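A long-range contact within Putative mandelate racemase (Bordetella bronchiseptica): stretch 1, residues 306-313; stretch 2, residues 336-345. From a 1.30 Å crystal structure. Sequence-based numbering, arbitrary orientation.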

# COMPACT_ATOMS: atom_id res chain seq x y z
N PHE A 306 5.68 -10.51 14.80
CA PHE A 306 4.53 -10.60 15.71
C PHE A 306 3.20 -10.80 14.98
O PHE A 306 2.67 -9.86 14.39
N ASN A 307 2.69 -12.03 14.99
CA ASN A 307 1.29 -12.34 14.67
C ASN A 307 0.92 -13.76 15.05
O ASN A 307 -0.10 -13.98 15.70
N ASP A 308 1.72 -14.73 14.63
CA ASP A 308 1.41 -16.14 14.88
C ASP A 308 2.68 -16.98 14.78
O ASP A 308 3.74 -16.46 14.43
N ILE A 309 2.58 -18.27 15.08
CA ILE A 309 3.78 -19.09 15.12
C ILE A 309 4.41 -19.29 13.74
O ILE A 309 5.60 -19.56 13.63
N ILE A 310 3.60 -19.18 12.69
CA ILE A 310 4.14 -19.30 11.34
C ILE A 310 4.97 -18.07 10.98
O ILE A 310 6.07 -18.20 10.44
N THR A 311 4.47 -16.88 11.31
CA THR A 311 5.28 -15.69 11.03
C THR A 311 6.56 -15.72 11.85
O THR A 311 7.62 -15.32 11.37
N VAL A 312 6.48 -16.19 13.09
CA VAL A 312 7.67 -16.38 13.90
C VAL A 312 8.64 -17.37 13.26
O VAL A 312 9.82 -17.06 13.07
N ALA A 313 8.16 -18.57 12.94
CA ALA A 313 9.03 -19.58 12.36
C ALA A 313 9.68 -19.15 11.05
O ALA A 313 10.86 -19.39 10.83
N ASP A 336 -3.30 -17.85 21.27
CA ASP A 336 -3.41 -19.27 20.95
C ASP A 336 -2.69 -19.65 19.66
O ASP A 336 -2.31 -20.80 19.47
N LEU A 337 -2.51 -18.68 18.76
CA LEU A 337 -1.80 -18.95 17.52
C LEU A 337 -0.29 -19.15 17.73
O LEU A 337 0.41 -19.62 16.83
N MET A 338 0.19 -18.81 18.93
CA MET A 338 1.58 -19.05 19.31
C MET A 338 1.78 -20.36 20.05
O MET A 338 2.92 -20.81 20.23
N THR A 339 0.70 -20.98 20.50
CA THR A 339 0.83 -22.16 21.36
C THR A 339 0.15 -23.41 20.82
O THR A 339 0.64 -24.51 21.02
N ARG A 340 -0.98 -23.24 20.14
CA ARG A 340 -1.83 -24.39 19.81
C ARG A 340 -1.98 -24.69 18.32
O ARG A 340 -2.57 -25.71 17.94
N LEU A 341 -1.46 -23.81 17.46
CA LEU A 341 -1.58 -24.02 16.03
C LEU A 341 -0.62 -25.09 15.53
O LEU A 341 -0.96 -25.88 14.64
N ALA A 342 0.59 -25.12 16.08
CA ALA A 342 1.63 -26.01 15.58
C ALA A 342 2.46 -26.63 16.69
O ALA A 342 2.44 -26.17 17.83
N SER A 343 3.23 -27.65 16.33
CA SER A 343 4.03 -28.42 17.27
C SER A 343 5.28 -27.70 17.76
O SER A 343 5.94 -28.16 18.69
N TYR A 344 5.61 -26.56 17.14
CA TYR A 344 6.80 -25.80 17.53
C TYR A 344 6.49 -24.78 18.62
O TYR A 344 5.62 -23.93 18.44
N ASP A 345 7.21 -24.87 19.74
CA ASP A 345 6.94 -24.09 20.95
C ASP A 345 8.15 -23.25 21.39
O ASP A 345 9.27 -23.54 20.99

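A single residue, Ile309, is the centre of this contact, with 123 Å² covered, more than any other residue. It touches five residues of the second stretch and also makes the one hydrogen bond between the stretches. That bond runs from Ile309 N to Leu337 O, at 3.1 Å. Ile309 is the first residue of the helix, so its backbone N is not used by a preceding helical turn and can reach across.

The Ile309 side chain is t at chi1 and p at chi2. Its CA-to-CB bond points sideways, yet both branches find neighbours. Ile309 CG2 lies 3.9 Å from Ala342 CB and 4.1 Å from Leu341 CD2. Ile309 CD1 lies 4.0 Å from Met338 CE and 4.0 Å from Tyr344 CD2. It approaches the Tyr344 ring obliquely. Tyr344 is t at chi1 and points toward the first stretch; its OH is hydrogen-bonded elsewhere in the structure.

Met338 starts out sideways, but its m, m, m conformation brings the end of the chain in. Its SD sits 3.7 Å from Ile309 N and 3.8 Å from Val312 CG2. Val312, t at chi1, points toward the second stretch from one turn along the helix. Leu341, t and p, points in as well. Its CD2 is 4.2 Å from Ile310 CG1. Leu337, m and t, also points in, and its CB packs 3.7 Å from Asp308 CB.

Asp308 turns its carboxylate away from the second stretch and caps the helix. With chi1 p, Asp308 OD1 accepts from Thr311 N at 2.9 Å and, weakly, from Ile310 N at 2.8 Å. Asp308 OD2 accepts from Asn307 ND2 at 2.9 Å. The Asp308 carboxylate therefore makes no polar contact with the second stretch; its OD2 is also hydrogen-bonded elsewhere in the structure. The side-chain contacts across the gap are largely apolar.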

# COMPACT_ATOMS: atom_id res chain seq x y z
CB PHE A 306 4.51 -9.31 16.53
CG PHE A 306 3.64 -9.31 17.76
CD1 PHE A 306 4.19 -9.53 19.02
CD2 PHE A 306 2.30 -8.98 17.68
CE1 PHE A 306 3.42 -9.45 20.16
CE2 PHE A 306 1.51 -8.92 18.82
CZ PHE A 306 2.08 -9.16 20.06
CB ASN A 307 0.92 -12.11 13.21
CG ASN A 307 -0.58 -12.09 13.00
OD1 ASN A 307 -1.24 -11.13 13.39
ND2 ASN A 307 -1.13 -13.16 12.44
CB ASP A 308 0.33 -16.62 13.90
CG ASP A 308 0.76 -16.46 12.45
OD1 ASP A 308 1.69 -17.19 12.04
OD2 ASP A 308 0.19 -15.61 11.74
CB ILE A 309 3.52 -20.44 15.83
CG1 ILE A 309 4.84 -21.09 16.28
CG2 ILE A 309 2.73 -21.37 14.92
CD1 ILE A 309 5.57 -20.33 17.36
CB ILE A 310 3.04 -19.51 10.30
CG1 ILE A 310 2.27 -20.79 10.64
CG2 ILE A 310 3.63 -19.56 8.88
CD1 ILE A 310 1.33 -21.24 9.55
CB THR A 311 4.48 -14.36 11.21
OG1 THR A 311 4.14 -14.14 12.59
CG2 THR A 311 3.20 -14.36 10.40
CB VAL A 312 7.28 -16.79 15.34
CG1 VAL A 312 8.50 -17.30 16.13
CG2 VAL A 312 6.63 -15.61 16.04
CB ALA A 313 8.29 -20.91 12.17
CB ASP A 336 -4.87 -19.71 20.86
CG ASP A 336 -5.59 -19.66 22.19
OD1 ASP A 336 -4.92 -19.69 23.25
OD2 ASP A 336 -6.84 -19.60 22.14
CB LEU A 337 -2.07 -17.86 16.48
CG LEU A 337 -3.54 -17.63 16.17
CD1 LEU A 337 -3.68 -16.41 15.28
CD2 LEU A 337 -4.20 -18.86 15.54
CB MET A 338 2.09 -17.92 20.20
CG MET A 338 2.39 -16.63 19.46
SD MET A 338 3.77 -16.77 18.30
CE MET A 338 5.13 -16.98 19.46
CB THR A 339 0.24 -21.89 22.77
OG1 THR A 339 -1.13 -21.51 22.65
CG2 THR A 339 1.01 -20.78 23.48
CB ARG A 340 -3.21 -24.21 20.45
CG ARG A 340 -3.18 -24.34 21.97
CD ARG A 340 -4.47 -23.83 22.61
NE ARG A 340 -5.64 -24.55 22.14
CZ ARG A 340 -6.89 -24.16 22.34
NH1 ARG A 340 -7.14 -23.04 23.01
NH2 ARG A 340 -7.90 -24.88 21.87
CB LEU A 341 -1.32 -22.71 15.28
CG LEU A 341 -1.36 -22.80 13.75
CD1 LEU A 341 -2.73 -23.26 13.27
CD2 LEU A 341 -1.00 -21.46 13.14
CB ALA A 342 2.52 -25.27 14.60
CB SER A 343 4.42 -29.75 16.63
OG SER A 343 5.07 -29.54 15.38
CB TYR A 344 7.41 -25.11 16.31
CG TYR A 344 8.60 -24.25 16.65
CD1 TYR A 344 9.80 -24.81 17.05
CD2 TYR A 344 8.52 -22.86 16.56
CE1 TYR A 344 10.90 -24.01 17.36
CE2 TYR A 344 9.60 -22.07 16.87
CZ TYR A 344 10.78 -22.64 17.27
OH TYR A 344 11.86 -21.84 17.57
CB ASP A 345 6.61 -25.02 22.12
CG ASP A 345 5.37 -25.85 21.87
OD1 ASP A 345 4.50 -25.39 21.11
OD2 ASP A 345 5.26 -26.95 22.45